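Local structure of DotU family type IV/VI secretion system protein (Acinetobacter baumannii, 6Y4R) at residues I5-D10 against K46-S51; Y13-I18 against D67-T72; Q28-K33 against F79-S84; A61-I66 against S93-Q98; Q110-G115 against A150-E155. The protein forms the cytoplasmic domain of TssL, a DotU-family component of the type VI secretion system, and probably helps build that system's membrane-bound assembly. All coordinates share one frame; numbering follows the deposited sequence.

Contact 1. Residues I5-D10 against K46-S51; sequences IDLLHD and KKLQFS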
# COMPACT_ATOMS: atom_id res chain seq x y z
N ILE A 5 -2.47 6.33 -8.58
CA ILE A 5 -1.54 5.25 -8.89
C ILE A 5 -0.29 5.80 -9.59
O ILE A 5 0.82 5.34 -9.34
CB ILE A 5 -2.24 4.18 -9.75
CG1 ILE A 5 -3.21 3.36 -8.92
CG2 ILE A 5 -1.25 3.24 -10.39
CD1 ILE A 5 -2.47 2.50 -7.92
N ASP A 6 -0.47 6.80 -10.46
CA ASP A 6 0.66 7.40 -11.18
C ASP A 6 1.55 8.26 -10.28
O ASP A 6 2.77 8.34 -10.51
CB ASP A 6 0.17 8.21 -12.39
CG ASP A 6 -0.63 7.36 -13.40
OD1 ASP A 6 -0.25 6.19 -13.64
OD2 ASP A 6 -1.59 7.88 -14.00
N LEU A 7 0.98 8.91 -9.25
CA LEU A 7 1.82 9.69 -8.33
C LEU A 7 2.63 8.78 -7.42
O LEU A 7 3.75 9.15 -7.03
CB LEU A 7 0.95 10.63 -7.49
CG LEU A 7 0.11 11.69 -8.18
CD1 LEU A 7 -0.77 12.37 -7.14
CD2 LEU A 7 1.02 12.73 -8.83
N LEU A 8 2.12 7.59 -7.12
CA LEU A 8 2.83 6.56 -6.36
C LEU A 8 3.67 5.66 -7.24
O LEU A 8 4.17 4.63 -6.77
CB LEU A 8 1.81 5.72 -5.58
CG LEU A 8 1.06 6.35 -4.44
CD1 LEU A 8 -0.08 5.41 -4.07
CD2 LEU A 8 2.02 6.54 -3.27
N HIS A 9 3.86 6.04 -8.52
CA HIS A 9 4.61 5.20 -9.45
C HIS A 9 6.02 4.94 -8.96
O HIS A 9 6.54 3.82 -9.09
CB HIS A 9 4.64 5.88 -10.83
CG HIS A 9 5.45 5.18 -11.87
ND1 HIS A 9 6.49 5.79 -12.52
CD2 HIS A 9 5.35 3.94 -12.41
CE1 HIS A 9 7.01 4.95 -13.41
NE2 HIS A 9 6.34 3.81 -13.36
N ASP A 10 6.68 5.96 -8.38
CA ASP A 10 8.04 5.76 -7.87
C ASP A 10 8.06 4.86 -6.64
O ASP A 10 8.97 4.04 -6.48
CB ASP A 10 8.68 7.11 -7.55
CG ASP A 10 9.12 7.89 -8.79
OD1 ASP A 10 9.16 7.31 -9.91
OD2 ASP A 10 9.46 9.09 -8.65
N LYS A 46 -1.85 17.00 -3.25
CA LYS A 46 -2.55 18.17 -2.73
C LYS A 46 -2.64 19.28 -3.78
O LYS A 46 -3.71 19.89 -3.91
CB LYS A 46 -1.88 18.71 -1.47
CG LYS A 46 -1.71 17.74 -0.32
CD LYS A 46 -1.57 18.53 0.99
CE LYS A 46 -0.52 19.66 0.86
NZ LYS A 46 -0.77 20.70 1.93
N LYS A 47 -1.59 19.49 -4.59
CA LYS A 47 -1.64 20.54 -5.62
C LYS A 47 -2.50 20.18 -6.78
O LYS A 47 -2.91 21.07 -7.53
CB LYS A 47 -0.35 20.73 -6.38
CG LYS A 47 0.67 21.74 -6.16
CD LYS A 47 1.93 21.11 -6.12
CE LYS A 47 2.75 22.24 -6.44
NZ LYS A 47 4.13 21.81 -6.46
N LEU A 48 -2.69 18.89 -7.02
CA LEU A 48 -3.60 18.46 -8.05
C LEU A 48 -5.01 18.34 -7.52
O LEU A 48 -5.90 17.90 -8.25
CB LEU A 48 -3.14 17.14 -8.68
CG LEU A 48 -1.85 17.15 -9.53
CD1 LEU A 48 -1.50 15.73 -10.02
CD2 LEU A 48 -1.95 18.12 -10.71
N GLN A 49 -5.22 18.73 -6.26
CA GLN A 49 -6.52 19.01 -5.68
C GLN A 49 -7.27 17.73 -5.33
O GLN A 49 -8.50 17.74 -5.28
CB GLN A 49 -7.35 19.90 -6.62
CG GLN A 49 -6.54 21.09 -7.20
CD GLN A 49 -7.10 22.46 -6.91
OE1 GLN A 49 -8.00 22.62 -6.09
NE2 GLN A 49 -6.56 23.48 -7.58
N PHE A 50 -6.57 16.62 -5.10
CA PHE A 50 -7.23 15.44 -4.55
C PHE A 50 -7.63 15.73 -3.11
O PHE A 50 -6.93 16.44 -2.38
CB PHE A 50 -6.33 14.21 -4.58
CG PHE A 50 -6.01 13.68 -5.96
CD1 PHE A 50 -6.73 12.63 -6.50
CD2 PHE A 50 -4.96 14.22 -6.69
CE1 PHE A 50 -6.44 12.14 -7.75
CE2 PHE A 50 -4.65 13.73 -7.95
CZ PHE A 50 -5.39 12.68 -8.48
N SER A 51 -8.74 15.14 -2.68
CA SER A 51 -9.24 15.38 -1.34
C SER A 51 -8.27 14.83 -0.31
O SER A 51 -7.52 13.88 -0.58
CB SER A 51 -10.62 14.74 -1.16
OG SER A 51 -10.50 13.38 -0.78
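Leu7 meets Leu48 and Phe50 with the two arms of its fork, across the place where helix 27-47 ends in a Schellman motif. At that end Gln49 takes a positive phi of 77° and its N bonds back to Lys46 O, which turns the chain and leaves Leu48 and Phe50, on either side of Gln49 in sequence, both directed at the short helix 4-7 of this all-helical domain. All three contacting side chains choose the same first torsion, with CG beside the backbone N and opposite the carbonyl carbon; for Leu7 (chi1 -61°) this directs the branch point toward segment 46-51. Its CD2 meets Leu48 CD1 at 4.1 Å, methyl against methyl, while CD1 approaches the Phe50 ring on a slant. Nothing polar joins the two segments, and the contact is small and lies near the surface. Leu7 also packs on Phe41, Gln44 and Ala45 of helix 27-47, and Ile2 from the N-terminal loop touches both leucines. Ser51 OG caps helix 52-71 at Asp54 N. The ring of Phe50 reaches on to Ala120, tying this corner to helix 119-130, and its atom nearest to Leu7 CD1 is Phe50 CE2, at 4.2 Å.

Contact 2. Residues Y13-I18 against D67-T72; sequences YLIFLI and DETIVT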
# COMPACT_ATOMS: atom_id res chain seq x y z
N TYR A 13 7.37 1.03 -7.44
CA TYR A 13 8.49 0.33 -8.08
C TYR A 13 9.42 -0.30 -7.07
O TYR A 13 10.04 -1.34 -7.34
CB TYR A 13 9.32 1.27 -8.94
CG TYR A 13 10.54 0.58 -9.55
CD1 TYR A 13 10.40 -0.55 -10.35
CD2 TYR A 13 11.85 1.05 -9.32
CE1 TYR A 13 11.51 -1.19 -10.92
CE2 TYR A 13 12.96 0.42 -9.87
CZ TYR A 13 12.79 -0.69 -10.66
OH TYR A 13 13.96 -1.24 -11.17
N LEU A 14 9.58 0.34 -5.90
CA LEU A 14 10.42 -0.18 -4.83
C LEU A 14 9.73 -1.31 -4.08
O LEU A 14 10.41 -2.18 -3.54
CB LEU A 14 10.79 0.95 -3.86
CG LEU A 14 11.40 2.27 -4.38
CD1 LEU A 14 11.50 3.27 -3.25
CD2 LEU A 14 12.76 2.05 -4.99
N ILE A 15 8.38 -1.31 -4.07
CA ILE A 15 7.61 -2.48 -3.65
C ILE A 15 7.88 -3.65 -4.58
O ILE A 15 8.00 -4.80 -4.15
CB ILE A 15 6.10 -2.19 -3.65
CG1 ILE A 15 5.72 -0.98 -2.79
CG2 ILE A 15 5.36 -3.45 -3.21
CD1 ILE A 15 5.46 -1.31 -1.40
N PHE A 16 7.88 -3.38 -5.88
CA PHE A 16 8.10 -4.41 -6.88
C PHE A 16 9.50 -5.01 -6.77
O PHE A 16 9.67 -6.21 -6.99
CB PHE A 16 7.84 -3.83 -8.28
CG PHE A 16 7.40 -4.85 -9.30
CD1 PHE A 16 6.52 -5.88 -8.97
CD2 PHE A 16 7.86 -4.78 -10.62
CE1 PHE A 16 6.12 -6.82 -9.92
CE2 PHE A 16 7.47 -5.72 -11.58
CZ PHE A 16 6.60 -6.74 -11.23
N LEU A 17 10.50 -4.19 -6.41
CA LEU A 17 11.88 -4.70 -6.31
C LEU A 17 12.02 -5.69 -5.16
O LEU A 17 12.70 -6.72 -5.30
CB LEU A 17 12.89 -3.57 -6.11
CG LEU A 17 13.22 -2.62 -7.25
CD1 LEU A 17 14.08 -1.47 -6.74
CD2 LEU A 17 13.89 -3.35 -8.43
N ILE A 18 11.43 -5.37 -4.02
CA ILE A 18 11.49 -6.28 -2.87
C ILE A 18 10.74 -7.56 -3.17
O ILE A 18 11.19 -8.66 -2.82
CB ILE A 18 10.95 -5.58 -1.60
CG1 ILE A 18 11.82 -4.36 -1.28
CG2 ILE A 18 10.83 -6.57 -0.45
CD1 ILE A 18 11.51 -3.73 0.04
N ASP A 67 5.00 -2.41 4.52
CA ASP A 67 5.36 -3.05 5.78
C ASP A 67 5.26 -4.57 5.68
O ASP A 67 6.18 -5.29 6.11
CB ASP A 67 4.46 -2.58 6.94
CG ASP A 67 4.82 -1.19 7.49
OD1 ASP A 67 5.87 -0.60 7.12
OD2 ASP A 67 4.11 -0.73 8.42
N GLU A 68 4.19 -5.08 5.06
CA GLU A 68 4.00 -6.53 5.04
C GLU A 68 4.85 -7.22 3.98
O GLU A 68 5.23 -8.39 4.16
CB GLU A 68 2.52 -6.87 4.86
CG GLU A 68 2.26 -8.31 4.39
CD GLU A 68 0.79 -8.61 4.08
OE1 GLU A 68 -0.05 -8.40 4.98
OE2 GLU A 68 0.46 -9.05 2.96
N THR A 69 5.16 -6.53 2.89
CA THR A 69 6.10 -7.07 1.92
C THR A 69 7.44 -7.36 2.58
O THR A 69 8.04 -8.41 2.36
CB THR A 69 6.27 -6.08 0.76
OG1 THR A 69 5.01 -5.89 0.11
CG2 THR A 69 7.28 -6.58 -0.23
N ILE A 70 7.91 -6.41 3.40
CA ILE A 70 9.21 -6.54 4.06
C ILE A 70 9.17 -7.59 5.16
O ILE A 70 10.07 -8.43 5.27
CB ILE A 70 9.66 -5.18 4.59
CG1 ILE A 70 10.12 -4.29 3.43
CG2 ILE A 70 10.75 -5.36 5.67
CD1 ILE A 70 10.40 -2.89 3.83
N VAL A 71 8.15 -7.55 6.02
CA VAL A 71 8.14 -8.44 7.18
C VAL A 71 7.87 -9.91 6.81
O VAL A 71 8.30 -10.81 7.54
CB VAL A 71 7.14 -7.88 8.23
CG1 VAL A 71 5.65 -8.15 7.85
CG2 VAL A 71 7.48 -8.40 9.61
N THR A 72 7.18 -10.19 5.69
CA THR A 72 6.87 -11.56 5.28
C THR A 72 8.05 -12.27 4.61
O THR A 72 8.01 -13.49 4.41
CB THR A 72 5.65 -11.61 4.35
OG1 THR A 72 5.79 -10.65 3.30
CG2 THR A 72 4.38 -11.35 5.14
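Ile18 is set between Thr69 and Ile70, giving one branch to each. Its CG2 faces the methyl of Thr69, with Ile18 CG2 3.6 Å from Thr69 CG2, and the other branch, extended at chi2 (-172°), carries CD1 to the flank of Ile70, where Ile18 CD1 lies 3.7 Å from Ile70 CG1. Thr69 presents its two branches to different partners: CG2 turns to Ile18, whereas OG1, placed beside the backbone N by a chi1 of -62°, is the atom nearest to Ile15 CG2, at 4.1 Å. That approach is plain van der Waals contact with a methyl; the hydroxyl itself is hydrogen-bonded to Leu65 O in its own helix. The side chains belong to helices 9-19 and 52-71, which run almost parallel here, 19° apart with axes 10.1 Å from each other; helix 27-47 comes between them in the chain, and together they form part of the helical core. All four contacting residues are buried. Phe30 of helix 27-47 closes on Ile18, and Ile15 reaches Phe62, Leu65 and Ile66 in the two preceding turns of helix 52-71. Asp67 points away from helix 9-19, its carboxylate receiving hydrogen bonds from Trp85 NE1, Leu90 N and Gln91 N.

Contact 3. Residues Q28-K33 against F79-S84; sequences QRFREK and FNLQNS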
# COMPACT_ATOMS: atom_id res chain seq x y z
N GLN A 28 18.34 1.84 6.24
CA GLN A 28 17.85 3.12 6.77
C GLN A 28 17.84 4.22 5.71
O GLN A 28 17.02 5.15 5.79
CB GLN A 28 18.67 3.57 7.98
CG GLN A 28 18.05 3.21 9.34
CD GLN A 28 16.65 3.83 9.55
OE1 GLN A 28 16.32 4.88 8.99
NE2 GLN A 28 15.86 3.20 10.42
N ARG A 29 18.74 4.17 4.74
CA ARG A 29 18.62 5.08 3.61
C ARG A 29 17.38 4.74 2.79
O ARG A 29 16.68 5.63 2.28
CB ARG A 29 19.88 5.02 2.75
CG ARG A 29 19.84 5.98 1.58
CD ARG A 29 20.98 5.87 0.61
NE ARG A 29 21.30 4.49 0.21
CZ ARG A 29 22.46 4.10 -0.30
NH1 ARG A 29 23.42 4.98 -0.47
NH2 ARG A 29 22.64 2.83 -0.62
N PHE A 30 17.11 3.44 2.65
CA PHE A 30 15.90 2.97 1.99
C PHE A 30 14.64 3.50 2.67
O PHE A 30 13.66 3.86 2.01
CB PHE A 30 15.92 1.44 1.95
CG PHE A 30 14.72 0.82 1.27
CD1 PHE A 30 14.61 0.82 -0.11
CD2 PHE A 30 13.70 0.26 2.03
CE1 PHE A 30 13.49 0.25 -0.73
CE2 PHE A 30 12.60 -0.31 1.42
CZ PHE A 30 12.49 -0.32 0.03
N ARG A 31 14.65 3.59 4.00
CA ARG A 31 13.43 3.99 4.71
C ARG A 31 13.16 5.48 4.54
O ARG A 31 12.00 5.90 4.41
CB ARG A 31 13.55 3.68 6.21
CG ARG A 31 12.26 3.92 7.03
CD ARG A 31 12.62 3.82 8.48
NE ARG A 31 11.44 3.76 9.35
CZ ARG A 31 11.10 4.71 10.22
NH1 ARG A 31 11.84 5.79 10.35
NH2 ARG A 31 10.03 4.54 10.97
N GLU A 32 14.22 6.31 4.60
CA GLU A 32 14.08 7.74 4.36
C GLU A 32 13.73 8.04 2.91
O GLU A 32 13.12 9.08 2.63
CB GLU A 32 15.36 8.46 4.81
CG GLU A 32 15.66 9.87 4.22
CD GLU A 32 14.48 10.87 4.28
OE1 GLU A 32 14.15 11.45 3.21
OE2 GLU A 32 13.89 11.08 5.36
N LYS A 33 14.06 7.14 1.98
CA LYS A 33 13.64 7.34 0.60
C LYS A 33 12.13 7.15 0.46
O LYS A 33 11.48 7.91 -0.26
CB LYS A 33 14.42 6.41 -0.32
CG LYS A 33 14.29 6.74 -1.78
CD LYS A 33 14.67 5.54 -2.64
CE LYS A 33 16.16 5.18 -2.44
NZ LYS A 33 16.68 4.14 -3.40
N PHE A 79 17.43 -10.33 6.31
CA PHE A 79 17.45 -10.35 7.77
C PHE A 79 17.83 -8.99 8.35
O PHE A 79 17.23 -8.55 9.34
CB PHE A 79 18.39 -11.47 8.24
CG PHE A 79 18.72 -11.46 9.72
CD1 PHE A 79 20.00 -11.12 10.15
CD2 PHE A 79 17.77 -11.84 10.67
CE1 PHE A 79 20.33 -11.13 11.51
CE2 PHE A 79 18.09 -11.86 12.04
CZ PHE A 79 19.38 -11.50 12.45
N ASN A 80 18.81 -8.29 7.75
CA ASN A 80 19.17 -6.97 8.26
C ASN A 80 18.17 -5.89 7.90
O ASN A 80 17.97 -4.96 8.69
CB ASN A 80 20.57 -6.53 7.80
CG ASN A 80 21.68 -7.40 8.36
OD1 ASN A 80 21.55 -7.97 9.45
ND2 ASN A 80 22.79 -7.49 7.63
N LEU A 81 17.50 -5.99 6.75
CA LEU A 81 16.49 -4.99 6.43
C LEU A 81 15.26 -5.15 7.31
O LEU A 81 14.65 -4.16 7.73
CB LEU A 81 16.11 -5.05 4.96
CG LEU A 81 14.78 -4.40 4.56
CD1 LEU A 81 14.88 -2.88 4.59
CD2 LEU A 81 14.46 -4.86 3.15
N GLN A 82 14.91 -6.40 7.63
CA GLN A 82 13.79 -6.64 8.54
C GLN A 82 14.14 -6.18 9.95
O GLN A 82 13.32 -5.55 10.62
CB GLN A 82 13.41 -8.12 8.51
CG GLN A 82 12.93 -8.59 7.11
CD GLN A 82 12.72 -10.09 7.01
OE1 GLN A 82 13.53 -10.88 7.50
NE2 GLN A 82 11.65 -10.49 6.36
N ASN A 83 15.37 -6.42 10.41
CA ASN A 83 15.75 -6.04 11.77
C ASN A 83 15.79 -4.53 11.97
O ASN A 83 15.59 -4.05 13.09
CB ASN A 83 17.08 -6.64 12.16
CG ASN A 83 16.96 -8.08 12.59
OD1 ASN A 83 15.93 -8.50 13.14
ND2 ASN A 83 18.04 -8.84 12.41
N SER A 84 16.15 -3.77 10.93
CA SER A 84 16.07 -2.32 11.08
C SER A 84 14.63 -1.82 10.92
O SER A 84 14.24 -0.84 11.56
CB SER A 84 17.04 -1.63 10.12
OG SER A 84 16.57 -1.63 8.79
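The Phe30 ring is met by the CD1 methyl of Leu81 on a slant, with Phe30 CD2 4.2 Å from Leu81 CD1. The Gln28 amide, also flat, makes no bond across: Gln28 NE2 stays 4.5 Å from Ser84 O, too far for a hydrogen bond, so the two residues merely cover one another. Within segment 79-84 the Phe79 ring carries Asn83 ND2 over one face, offset toward its rim. Phe30 gets its direction from chi1 (-179°), which swings the ring away from its own backbone N and out toward helix 79-85. Leu81 starts along the flank, and its chain then turns (chi2 73°) to bring CD1 up to the ring. This is a helix-to-helix packing in which the start of helix 27-47 receives the short helix 79-85, the first helix to follow 52-71 in this all-helical domain. Pro27, at the beginning of helix 27-47, extends the contact by touching both Leu81 and Ser84. Ser84 OG turns back on its own helix in a weak hydrogen bond to Leu81 O, 3.3 Å long. Trp85, next in the chain, packs on Phe30 and Arg31, and Arg31 bonds through NH2 to Ser88 O.

Contact 4. Residues A61-I66 against S93-Q98; sequences AFCALI and SLFGSQ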
# COMPACT_ATOMS: atom_id res chain seq x y z
N ALA A 61 -2.59 2.86 2.58
CA ALA A 61 -2.52 1.58 1.89
C ALA A 61 -1.10 1.25 1.49
O ALA A 61 -0.68 0.09 1.57
CB ALA A 61 -3.43 1.60 0.66
N PHE A 62 -0.35 2.25 1.01
CA PHE A 62 1.02 1.98 0.59
C PHE A 62 1.89 1.61 1.78
O PHE A 62 2.79 0.77 1.66
CB PHE A 62 1.59 3.20 -0.14
CG PHE A 62 3.05 3.07 -0.48
CD1 PHE A 62 3.43 2.70 -1.76
CD2 PHE A 62 4.05 3.35 0.46
CE1 PHE A 62 4.78 2.58 -2.09
CE2 PHE A 62 5.40 3.23 0.13
CZ PHE A 62 5.76 2.85 -1.15
N CYS A 63 1.67 2.24 2.93
CA CYS A 63 2.44 1.91 4.12
C CYS A 63 2.07 0.53 4.67
O CYS A 63 2.94 -0.24 5.07
CB CYS A 63 2.26 2.99 5.18
SG CYS A 63 3.04 4.58 4.71
N ALA A 64 0.78 0.20 4.68
CA ALA A 64 0.40 -1.16 5.06
C ALA A 64 1.05 -2.19 4.13
O ALA A 64 1.46 -3.26 4.58
CB ALA A 64 -1.13 -1.30 5.07
N LEU A 65 1.18 -1.85 2.84
CA LEU A 65 1.68 -2.79 1.83
C LEU A 65 3.19 -2.96 1.90
O LEU A 65 3.70 -4.08 1.77
CB LEU A 65 1.24 -2.33 0.45
CG LEU A 65 1.94 -2.84 -0.81
CD1 LEU A 65 1.60 -4.29 -1.07
CD2 LEU A 65 1.52 -1.98 -1.98
N ILE A 66 3.93 -1.85 2.02
CA ILE A 66 5.39 -1.92 2.15
C ILE A 66 5.78 -2.62 3.45
O ILE A 66 6.75 -3.38 3.48
CB ILE A 66 6.02 -0.51 2.05
CG1 ILE A 66 7.54 -0.59 2.07
CG2 ILE A 66 5.52 0.40 3.17
CD1 ILE A 66 8.12 -1.43 1.00
N SER A 93 4.68 4.11 12.83
CA SER A 93 5.34 5.41 12.88
C SER A 93 4.42 6.52 12.36
O SER A 93 4.27 7.56 13.01
CB SER A 93 6.67 5.34 12.12
OG SER A 93 7.29 6.61 11.95
N LEU A 94 3.75 6.29 11.23
CA LEU A 94 2.96 7.35 10.60
C LEU A 94 1.49 7.35 11.01
O LEU A 94 0.84 8.39 10.95
CB LEU A 94 3.02 7.23 9.07
CG LEU A 94 4.38 7.35 8.39
CD1 LEU A 94 4.23 7.41 6.87
CD2 LEU A 94 5.12 8.58 8.90
N PHE A 95 0.95 6.21 11.44
CA PHE A 95 -0.45 6.17 11.82
C PHE A 95 -0.66 5.65 13.22
O PHE A 95 -1.81 5.53 13.64
CB PHE A 95 -1.24 5.30 10.82
CG PHE A 95 -1.07 5.72 9.39
CD1 PHE A 95 -0.16 5.08 8.58
CD2 PHE A 95 -1.81 6.77 8.86
CE1 PHE A 95 0.03 5.48 7.26
CE2 PHE A 95 -1.65 7.18 7.55
CZ PHE A 95 -0.71 6.53 6.74
N GLY A 96 0.40 5.34 13.97
CA GLY A 96 0.23 4.78 15.30
C GLY A 96 -0.58 3.50 15.32
O GLY A 96 -1.14 3.15 16.36
N SER A 97 -0.61 2.76 14.21
CA SER A 97 -1.54 1.65 14.06
C SER A 97 -0.79 0.35 13.84
O SER A 97 0.32 0.32 13.28
CB SER A 97 -2.54 1.92 12.91
OG SER A 97 -3.56 0.94 12.84
N GLN A 98 -1.37 -0.73 14.36
CA GLN A 98 -0.97 -2.09 14.06
C GLN A 98 -2.14 -2.92 13.56
O GLN A 98 -2.08 -4.15 13.57
CB GLN A 98 -0.35 -2.77 15.28
CG GLN A 98 0.59 -1.95 16.12
CD GLN A 98 1.19 -2.79 17.24
OE1 GLN A 98 1.70 -3.89 16.99
NE2 GLN A 98 1.08 -2.29 18.47
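Cys63 supplies the helix 52-71 side of the contact, meeting Phe95 through sulfur and CB and Leu94 through sulfur. The sulfur-aromatic contact is of the edge kind: Cys63 SG lies 5.4 Å from the centroid of the Phe95 ring and 81° off its normal, beside the rim and not above the face. Two contacts are apolar: Cys63 CB against Phe95 CE1, at 3.9 Å and close to the ring plane, and Cys63 SG against Leu94 CD1, at 3.8 Å; one sulfur thus touches two consecutive residues. It is placed for this by a chi1 of -69°, which sets SG beside the backbone N of Cys63. The contact packs the last turn of the short helix 90-95 against the middle of helix 52-71, within the helical bundle of the domain. Just beyond Phe95, Gly96 leaves the helix with positive phi, and Ser97 shares backbone hydrogen bonding with Gln91. No hydrogen bond joins the two segments. Cys63 also packs on Leu38 of helix 27-47 and on Gln91, and Phe95 has a second aromatic partner in Tyr60, one turn before Cys63, with the two rings edge-to-face.

Contact 5. Residues Q110-G115 against A150-E155; sequences QLRSRG and ARVGDE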
# COMPACT_ATOMS: atom_id res chain seq x y z
N GLN A 110 -15.53 0.96 2.53
CA GLN A 110 -16.05 2.32 2.43
C GLN A 110 -15.90 2.88 1.02
O GLN A 110 -16.79 3.59 0.54
CB GLN A 110 -15.35 3.25 3.42
CG GLN A 110 -15.49 2.86 4.88
CD GLN A 110 -14.69 3.80 5.79
OE1 GLN A 110 -13.54 3.51 6.19
NE2 GLN A 110 -15.30 4.94 6.12
N LEU A 111 -14.77 2.56 0.34
CA LEU A 111 -14.50 3.10 -1.00
C LEU A 111 -15.28 2.38 -2.08
O LEU A 111 -15.67 3.00 -3.08
CB LEU A 111 -13.03 3.04 -1.35
CG LEU A 111 -12.00 3.57 -0.40
CD1 LEU A 111 -10.56 3.15 -0.87
CD2 LEU A 111 -12.25 5.07 -0.33
N ARG A 112 -15.48 1.07 -1.92
CA ARG A 112 -16.35 0.36 -2.85
C ARG A 112 -17.74 0.98 -2.81
O ARG A 112 -18.38 1.17 -3.85
CB ARG A 112 -16.41 -1.13 -2.50
CG ARG A 112 -15.11 -1.90 -2.62
CD ARG A 112 -15.22 -3.35 -2.13
NE ARG A 112 -15.98 -4.18 -3.06
CZ ARG A 112 -16.46 -5.40 -2.78
NH1 ARG A 112 -16.26 -5.94 -1.59
NH2 ARG A 112 -17.15 -6.07 -3.70
N SER A 113 -18.20 1.33 -1.60
CA SER A 113 -19.52 1.93 -1.42
C SER A 113 -19.61 3.31 -2.05
O SER A 113 -20.67 3.72 -2.54
CB SER A 113 -19.84 2.02 0.07
OG SER A 113 -19.18 3.13 0.66
N ARG A 114 -18.53 4.10 -1.97
CA ARG A 114 -18.55 5.44 -2.55
C ARG A 114 -18.30 5.45 -4.05
O ARG A 114 -18.48 6.51 -4.66
CB ARG A 114 -17.54 6.36 -1.86
CG ARG A 114 -17.87 6.65 -0.41
CD ARG A 114 -19.08 7.57 -0.28
NE ARG A 114 -19.02 8.74 -1.16
CZ ARG A 114 -18.28 9.83 -0.94
NH1 ARG A 114 -17.47 9.91 0.11
NH2 ARG A 114 -18.32 10.83 -1.82
N GLY A 115 -17.83 4.34 -4.63
CA GLY A 115 -17.84 4.13 -6.07
C GLY A 115 -17.05 5.12 -6.90
O GLY A 115 -15.82 5.07 -6.93
N ALA A 150 -10.66 -9.99 -7.38
CA ALA A 150 -11.26 -10.09 -8.70
C ALA A 150 -12.43 -9.12 -8.87
O ALA A 150 -12.55 -8.47 -9.91
CB ALA A 150 -11.72 -11.52 -8.94
N ARG A 151 -13.29 -9.00 -7.85
CA ARG A 151 -14.49 -8.19 -7.99
C ARG A 151 -14.28 -6.72 -7.71
O ARG A 151 -14.97 -5.88 -8.30
CB ARG A 151 -15.59 -8.66 -7.06
CG ARG A 151 -15.49 -10.08 -6.66
CD ARG A 151 -16.46 -10.40 -5.60
NE ARG A 151 -16.66 -11.85 -5.52
CZ ARG A 151 -17.53 -12.47 -4.73
NH1 ARG A 151 -18.31 -11.76 -3.96
NH2 ARG A 151 -17.60 -13.78 -4.77
N VAL A 152 -13.37 -6.37 -6.80
CA VAL A 152 -13.01 -4.97 -6.72
C VAL A 152 -12.46 -4.52 -8.06
O VAL A 152 -12.73 -3.40 -8.52
CB VAL A 152 -12.02 -4.73 -5.57
CG1 VAL A 152 -11.66 -3.27 -5.46
CG2 VAL A 152 -12.61 -5.21 -4.27
N GLY A 153 -11.73 -5.41 -8.73
CA GLY A 153 -11.26 -5.13 -10.07
C GLY A 153 -12.40 -4.97 -11.06
O GLY A 153 -12.33 -4.15 -11.97
N ASP A 154 -13.45 -5.79 -10.89
CA ASP A 154 -14.63 -5.71 -11.75
C ASP A 154 -15.37 -4.40 -11.54
O ASP A 154 -15.84 -3.78 -12.50
CB ASP A 154 -15.61 -6.85 -11.46
CG ASP A 154 -15.10 -8.22 -11.92
OD1 ASP A 154 -14.34 -8.30 -12.91
OD2 ASP A 154 -15.51 -9.23 -11.30
N GLU A 155 -15.50 -3.97 -10.27
CA GLU A 155 -16.22 -2.73 -9.95
C GLU A 155 -15.49 -1.53 -10.52
O GLU A 155 -16.12 -0.57 -10.97
CB GLU A 155 -16.42 -2.60 -8.45
CG GLU A 155 -17.50 -3.52 -7.97
CD GLU A 155 -17.18 -4.15 -6.64
OE1 GLU A 155 -16.49 -3.53 -5.78
OE2 GLU A 155 -17.61 -5.32 -6.48
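The last turn of helix 100-114 comes closest to helix 143-159 at Arg112 and Val152, whose CA atoms are 7.4 Å apart. From this point Arg112 reaches out to Glu155 in a side-on, two-pronged salt bridge: Arg112 NE bonds Glu155 OE1 at 2.8 Å, and Arg112 NH2 bonds Glu155 OE2 at 2.9 Å. Both bonds are nearly straight, the first at 167°, and each oxygen offers its syn lone pair. Guanidinium and carboxylate are only 4° from coplanar, so the two bonds fix the rotation of one plane against the other. A bend at chi3 (73°) turns the NE edge of Arg112 to the acid, while Val152 comes at about a right angle to the arginine chain and lays CG2 over one face of the guanidinium, 3.7 Å from Arg112 NE. The remaining nitrogen, NH1, makes a long, weak ion pair with Glu109 a turn earlier. Arg151 NH1 lies 5.8 Å from Arg112 NH2, a like charge that Glu155 probably offsets in part. Beyond the contact helix 100-114 ends, with Gly115 taking positive phi. Helix 119-130 packs against both partners, its Leu122 touching Arg112 and Val152 as well as Leu111, so that three helices meet here.

How the contacts relate
Contacts 1 to 4 share a few helices. Helix 9-19 enters contacts 1 and 2, helix 27-47 contacts 1 and 3, and helix 52-71 contacts 2 and 4. Along the chain contact 1 crosses contacts 2 and 3, and contacts 2, 3 and 4 cross one another. Contacts 2 and 3 have centres about 11 Å apart and touch where Ile18 packs on Phe30; contacts 2 and 4, about 13 Å apart, touch through Ile15. Contact 5 comes after all of these in the chain, its centre about 34 Å from that of contact 3 and on the opposite side of the chain's centre. The first helices thus interlock, while contact 5 packs the C-terminal helix 143-159 on helix 100-114, with helix 119-130 beside both.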